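Local coordinates for protein transcriptional regulator kdgR (PDB 1YSP) that represses transcription of genes for uptake and breakdown of 2-keto-3-deoxygluconate, the piece modelled being its C-terminal IclR-type domain, at residues L122-F130 against L154-A165. Residues are numbered along the deposited sequence; the frame is centred on the assembly and turned at random.
Sequences LRCIAVPVF and LQEYVAMLHTAA
Ile125 and Val127 project from strand 123-130 onto Val158, Leu161, His162 and Ala165 of helix 151-172, the C-terminal helix packed on one face of the antiparallel sheet in this GAF-like domain of the IclR family. The axes of strand 123-130 and of the 154-165 part of the helix run at 26° to each other and approach to 8.2 Å, and the gap closes from Ile125 toward Val129.

Most of the contact is apolar. Ile125 forks over the helix: its CG1 arm leans toward Leu154, while CG2, anti to the backbone N, meets Val158 CG2 at 3.8 Å and also faces Leu161 CD1. Leu161 CD1 also reaches the strand backbone, 3.6 Å from Ile125 O. One step on, Val127 CG2 sits between its own backbone N and carbonyl carbon, which sets it against Leu161 CB at 3.6 Å and Ala165 CB. The small side chain of Ala165 probably allows strand and helix to come close here, and its CB also meets Val129 CG2. On the other face of the strand, Ala126 packs on Ala62 and Ile63 of helix 62-69.

The other Val127 methyl makes a CH-pi contact: CG1 lies 3.7 Å from the centre of the His162 imidazole, over one face and 24° off the ring normal, displaced toward the ND1-CE1 side.

A polar link between the two segments runs through a water. It lies in the ring plane at the edge of His162, bridging ND1 to the strand backbone. A leucine in place of His162 would probably cost Val127 CG1 the flat ring face it lies over and leave this water without its mate on the helix. The water donates to Pro128 O at 2.9 Å and stands 3.0 Å from His162 ND1.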
ATOM      1  N   LEU A 122      13.450  -2.557  -6.254  1.00 33.85           N
ATOM      2  CA  LEU A 122      12.112  -1.916  -6.246  1.00 32.67           C
ATOM      3  C   LEU A 122      11.657  -1.560  -4.811  1.00 30.95           C
ATOM      4  O   LEU A 122      11.665  -2.420  -3.925  1.00 29.22           O
ATOM      5  CB  LEU A 122      11.072  -2.813  -6.956  1.00 32.66           C
ATOM      6  CG  LEU A 122       9.568  -2.490  -6.865  1.00 34.56           C
ATOM      7  CD1 LEU A 122       9.231  -1.401  -7.897  1.00 36.66           C
ATOM      8  CD2 LEU A 122       8.671  -3.732  -7.101  1.00 34.81           C
ATOM      9  N   ARG A 123      11.282  -0.300  -4.581  1.00 28.96           N
ATOM     10  CA  ARG A 123      10.755   0.071  -3.280  1.00 28.88           C
ATOM     11  C   ARG A 123       9.427   0.799  -3.464  1.00 28.43           C
ATOM     12  O   ARG A 123       9.262   1.532  -4.440  1.00 26.92           O
ATOM     13  CB  ARG A 123      11.733   0.910  -2.483  1.00 29.38           C
ATOM     14  CG  ARG A 123      11.257   1.054  -1.056  1.00 34.71           C
ATOM     15  CD  ARG A 123      11.868   2.164  -0.250  1.00 41.81           C
ATOM     16  NE  ARG A 123      13.210   1.927   0.221  1.00 42.32           N
ATOM     17  CZ  ARG A 123      13.618   2.103   1.479  1.00 44.62           C
ATOM     18  NH1 ARG A 123      12.772   2.453   2.447  1.00 44.28           N
ATOM     19  NH2 ARG A 123      14.894   1.918   1.773  1.00 44.11           N
ATOM     20  N   CYS A 124       8.494   0.561  -2.545  1.00 27.34           N
ATOM     21  CA  CYS A 124       7.165   1.195  -2.591  1.00 27.48           C
ATOM     22  C   CYS A 124       6.793   1.669  -1.203  1.00 23.72           C
ATOM     23  O   CYS A 124       7.263   1.111  -0.177  1.00 23.43           O
ATOM     24  CB  CYS A 124       6.115   0.209  -3.148  1.00 27.45           C
ATOM     25  SG  CYS A 124       6.332  -0.125  -4.926  1.00 39.59           S
ATOM     26  N   ILE A 125       6.011   2.752  -1.140  1.00 20.54           N
ATOM     27  CA  ILE A 125       5.530   3.277   0.117  1.00 21.22           C
ATOM     28  C   ILE A 125       3.997   3.445  -0.063  1.00 20.95           C
ATOM     29  O   ILE A 125       3.581   3.861  -1.152  1.00 20.13           O
ATOM     30  CB  ILE A 125       6.102   4.675   0.494  1.00 20.93           C
ATOM     31  CG1 ILE A 125       7.661   4.700   0.475  1.00 25.66           C
ATOM     32  CG2 ILE A 125       5.461   5.178   1.818  1.00 24.75           C
ATOM     33  CD1 ILE A 125       8.210   6.131   0.399  1.00 25.24           C
ATOM     34  N   ALA A 126       3.198   3.099   0.957  1.00 19.90           N
ATOM     35  CA  ALA A 126       1.718   3.201   0.764  1.00 19.67           C
ATOM     36  C   ALA A 126       1.037   3.668   2.001  1.00 20.61           C
ATOM     37  O   ALA A 126       1.576   3.494   3.108  1.00 19.25           O
ATOM     38  CB  ALA A 126       1.134   1.858   0.333  1.00 20.40           C
ATOM     39  N   VAL A 127      -0.185   4.227   1.817  1.00 20.01           N
ATOM     40  CA  VAL A 127      -0.983   4.725   2.894  1.00 21.19           C
ATOM     41  C   VAL A 127      -2.410   4.216   2.745  1.00 21.99           C
ATOM     42  O   VAL A 127      -2.831   3.909   1.647  1.00 20.76           O
ATOM     43  CB  VAL A 127      -1.017   6.308   3.004  1.00 21.88           C
ATOM     44  CG1 VAL A 127       0.416   6.881   3.379  1.00 21.82           C
ATOM     45  CG2 VAL A 127      -1.625   6.926   1.757  1.00 23.97           C
ATOM     46  N   PRO A 128      -3.126   4.093   3.881  1.00 23.20           N
ATOM     47  CA  PRO A 128      -4.516   3.600   3.830  1.00 23.97           C
ATOM     48  C   PRO A 128      -5.534   4.616   3.257  1.00 23.48           C
ATOM     49  O   PRO A 128      -5.432   5.815   3.562  1.00 23.88           O
ATOM     50  CB  PRO A 128      -4.809   3.306   5.295  1.00 23.04           C
ATOM     51  CG  PRO A 128      -3.952   4.334   6.067  1.00 24.27           C
ATOM     52  CD  PRO A 128      -2.659   4.337   5.266  1.00 23.38           C
ATOM     53  N   VAL A 129      -6.538   4.119   2.529  1.00 24.12           N
ATOM     54  CA  VAL A 129      -7.653   4.945   2.077  1.00 25.99           C
ATOM     55  C   VAL A 129      -8.848   4.332   2.800  1.00 27.14           C
ATOM     56  O   VAL A 129      -9.061   3.141   2.727  1.00 26.66           O
ATOM     57  CB  VAL A 129      -7.820   4.893   0.546  1.00 25.68           C
ATOM     58  CG1 VAL A 129      -9.188   5.473   0.078  1.00 27.10           C
ATOM     59  CG2 VAL A 129      -6.673   5.641  -0.132  1.00 25.02           C
ATOM     60  N   PHE A 130      -9.611   5.168   3.495  1.00 29.16           N
ATOM     61  CA  PHE A 130     -10.663   4.701   4.404  1.00 30.98           C
ATOM     62  C   PHE A 130     -12.035   4.902   3.772  1.00 31.86           C
ATOM     63  O   PHE A 130     -12.247   5.837   2.971  1.00 31.89           O
ATOM     64  CB  PHE A 130     -10.591   5.447   5.719  1.00 31.08           C
ATOM     65  CG  PHE A 130      -9.333   5.213   6.498  1.00 33.34           C
ATOM     66  CD1 PHE A 130      -9.183   4.073   7.295  1.00 33.51           C
ATOM     67  CD2 PHE A 130      -8.297   6.146   6.451  1.00 31.74           C
ATOM     68  CE1 PHE A 130      -8.013   3.880   8.033  1.00 34.92           C
ATOM     69  CE2 PHE A 130      -7.128   5.967   7.159  1.00 31.56           C
ATOM     70  CZ  PHE A 130      -6.963   4.830   7.939  1.00 34.73           C
ATOM     71  N   LEU A 154      11.449  10.095   1.676  1.00 33.01           N
ATOM     72  CA  LEU A 154      10.406   9.230   2.275  1.00 31.54           C
ATOM     73  C   LEU A 154       9.331  10.047   3.018  1.00 31.00           C
ATOM     74  O   LEU A 154       8.132   9.879   2.771  1.00 28.52           O
ATOM     75  CB  LEU A 154      11.068   8.230   3.218  1.00 32.09           C
ATOM     76  CG  LEU A 154      10.101   7.438   4.103  1.00 34.06           C
ATOM     77  CD1 LEU A 154       9.268   6.582   3.207  1.00 37.71           C
ATOM     78  CD2 LEU A 154      10.896   6.595   5.076  1.00 38.06           C
ATOM     79  N   GLN A 155       9.752  10.938   3.914  1.00 30.45           N
ATOM     80  CA  GLN A 155       8.802  11.728   4.682  1.00 31.71           C
ATOM     81  C   GLN A 155       7.945  12.670   3.797  1.00 31.05           C
ATOM     82  O   GLN A 155       6.735  12.819   4.036  1.00 30.79           O
ATOM     83  CB  GLN A 155       9.495  12.442   5.872  1.00 33.04           C
ATOM     84  CG  GLN A 155       9.996  11.469   7.012  1.00 37.10           C
ATOM     85  CD  GLN A 155       8.872  10.657   7.700  1.00 42.41           C
ATOM     86  OE1 GLN A 155       7.838  11.216   8.101  1.00 47.29           O
ATOM     87  NE2 GLN A 155       9.078   9.328   7.845  1.00 42.39           N
ATOM     88  N   GLU A 156       8.552  13.278   2.779  1.00 30.55           N
ATOM     89  CA  GLU A 156       7.796  14.125   1.829  1.00 30.39           C
ATOM     90  C   GLU A 156       6.774  13.267   1.047  1.00 28.70           C
ATOM     91  O   GLU A 156       5.600  13.632   0.902  1.00 26.64           O
ATOM     92  CB  GLU A 156       8.766  14.820   0.875  1.00 31.03           C
ATOM     93  CG  GLU A 156       8.094  15.559  -0.305  1.00 33.26           C
ATOM     94  CD  GLU A 156       8.913  16.743  -0.847  1.00 35.31           C
ATOM     95  OE1 GLU A 156       9.592  17.442  -0.057  1.00 41.03           O
ATOM     96  OE2 GLU A 156       8.875  16.961  -2.075  1.00 43.98           O
ATOM     97  N   TYR A 157       7.200  12.068   0.632  1.00 27.97           N
ATOM     98  CA  TYR A 157       6.312  11.141  -0.111  1.00 27.12           C
ATOM     99  C   TYR A 157       5.160  10.704   0.773  1.00 27.30           C
ATOM    100  O   TYR A 157       4.026  10.644   0.306  1.00 27.50           O
ATOM    101  CB  TYR A 157       7.079   9.914  -0.646  1.00 25.95           C
ATOM    102  CG  TYR A 157       7.825  10.147  -1.930  1.00 25.89           C
ATOM    103  CD1 TYR A 157       8.069  11.449  -2.421  1.00 26.25           C
ATOM    104  CD2 TYR A 157       8.342   9.081  -2.643  1.00 25.10           C
ATOM    105  CE1 TYR A 157       8.782  11.646  -3.554  1.00 27.24           C
ATOM    106  CE2 TYR A 157       9.057   9.284  -3.811  1.00 27.16           C
ATOM    107  CZ  TYR A 157       9.278  10.574  -4.251  1.00 27.50           C
ATOM    108  OH  TYR A 157       9.975  10.758  -5.407  1.00 28.85           O
ATOM    109  N   VAL A 158       5.435  10.445   2.044  1.00 26.48           N
ATOM    110  CA  VAL A 158       4.404   9.974   2.982  1.00 27.06           C
ATOM    111  C   VAL A 158       3.388  11.113   3.191  1.00 27.66           C
ATOM    112  O   VAL A 158       2.162  10.898   3.171  1.00 25.55           O
ATOM    113  CB  VAL A 158       5.021   9.504   4.321  1.00 26.05           C
ATOM    114  CG1 VAL A 158       3.949   9.373   5.444  1.00 27.51           C
ATOM    115  CG2 VAL A 158       5.828   8.172   4.128  1.00 23.30           C
ATOM    116  N   ALA A 159       3.923  12.324   3.336  1.00 27.42           N
ATOM    117  CA  ALA A 159       3.079  13.501   3.580  1.00 28.74           C
ATOM    118  C   ALA A 159       2.174  13.747   2.387  1.00 27.89           C
ATOM    119  O   ALA A 159       0.952  13.932   2.565  1.00 27.27           O
ATOM    120  CB  ALA A 159       3.944  14.728   3.898  1.00 29.95           C
ATOM    121  N   MET A 160       2.717  13.634   1.174  1.00 26.96           N
ATOM    122  CA  MET A 160       1.861  13.842  -0.021  1.00 28.51           C
ATOM    123  C   MET A 160       0.842  12.702  -0.226  1.00 27.17           C
ATOM    124  O   MET A 160      -0.281  12.932  -0.700  1.00 25.69           O
ATOM    125  CB  MET A 160       2.684  13.966  -1.293  1.00 27.17           C
ATOM    126  CG  MET A 160       3.601  15.211  -1.335  1.00 30.08           C
ATOM    127  SD  MET A 160       4.579  15.189  -2.858  1.00 35.73           S
ATOM    128  CE  MET A 160       5.905  14.102  -2.432  1.00 29.79           C
ATOM    129  N   LEU A 161       1.258  11.459   0.056  1.00 24.35           N
ATOM    130  CA  LEU A 161       0.284  10.318   0.032  1.00 23.27           C
ATOM    131  C   LEU A 161      -0.883  10.571   1.009  1.00 23.82           C
ATOM    132  O   LEU A 161      -2.048  10.325   0.662  1.00 23.36           O
ATOM    133  CB  LEU A 161       1.010   9.002   0.407  1.00 22.41           C
ATOM    134  CG  LEU A 161       1.774   8.410  -0.749  1.00 21.69           C
ATOM    135  CD1 LEU A 161       2.681   7.261  -0.204  1.00 24.98           C
ATOM    136  CD2 LEU A 161       0.842   7.876  -1.836  1.00 22.69           C
ATOM    137  N   HIS A 162      -0.562  10.984   2.229  1.00 24.43           N
ATOM    138  CA  HIS A 162      -1.578  11.228   3.258  1.00 26.92           C
ATOM    139  C   HIS A 162      -2.562  12.312   2.825  1.00 27.29           C
ATOM    140  O   HIS A 162      -3.787  12.158   2.966  1.00 27.85           O
ATOM    141  CB  HIS A 162      -0.942  11.591   4.580  1.00 28.01           C
ATOM    142  CG  HIS A 162      -0.530  10.401   5.391  1.00 30.69           C
ATOM    143  ND1 HIS A 162      -1.307   9.260   5.492  1.00 35.48           N
ATOM    144  CD2 HIS A 162       0.549  10.190   6.177  1.00 34.91           C
ATOM    145  CE1 HIS A 162      -0.701   8.390   6.280  1.00 34.81           C
ATOM    146  NE2 HIS A 162       0.424   8.929   6.709  1.00 35.76           N
ATOM    147  N   THR A 163      -2.046  13.394   2.276  1.00 28.08           N
ATOM    148  CA  THR A 163      -2.948  14.434   1.672  1.00 29.04           C
ATOM    149  C   THR A 163      -3.877  13.869   0.621  1.00 28.32           C
ATOM    150  O   THR A 163      -5.114  14.067   0.685  1.00 29.29           O
ATOM    151  CB  THR A 163      -2.102  15.595   1.086  1.00 29.85           C
ATOM    152  OG1 THR A 163      -1.265  16.086   2.133  1.00 28.10           O
ATOM    153  CG2 THR A 163      -3.003  16.734   0.521  1.00 29.39           C
ATOM    154  N   ALA A 164      -3.309  13.158  -0.349  1.00 26.97           N
ATOM    155  CA  ALA A 164      -4.087  12.544  -1.422  1.00 27.03           C
ATOM    156  C   ALA A 164      -5.142  11.579  -0.868  1.00 27.96           C
ATOM    157  O   ALA A 164      -6.351  11.670  -1.213  1.00 26.82           O
ATOM    158  CB  ALA A 164      -3.142  11.794  -2.393  1.00 26.10           C
ATOM    159  N   ALA A 165      -4.706  10.670   0.028  1.00 27.25           N
ATOM    160  CA  ALA A 165      -5.633   9.697   0.629  1.00 27.17           C
ATOM    161  C   ALA A 165      -6.759  10.343   1.451  1.00 28.16           C
ATOM    162  O   ALA A 165      -7.896   9.878   1.411  1.00 27.70           O
ATOM    163  CB  ALA A 165      -4.858   8.695   1.491  1.00 26.65           C
TER
HETATM  164  O   HOH W   1      -3.724   7.631   5.004  1.00 33.99           O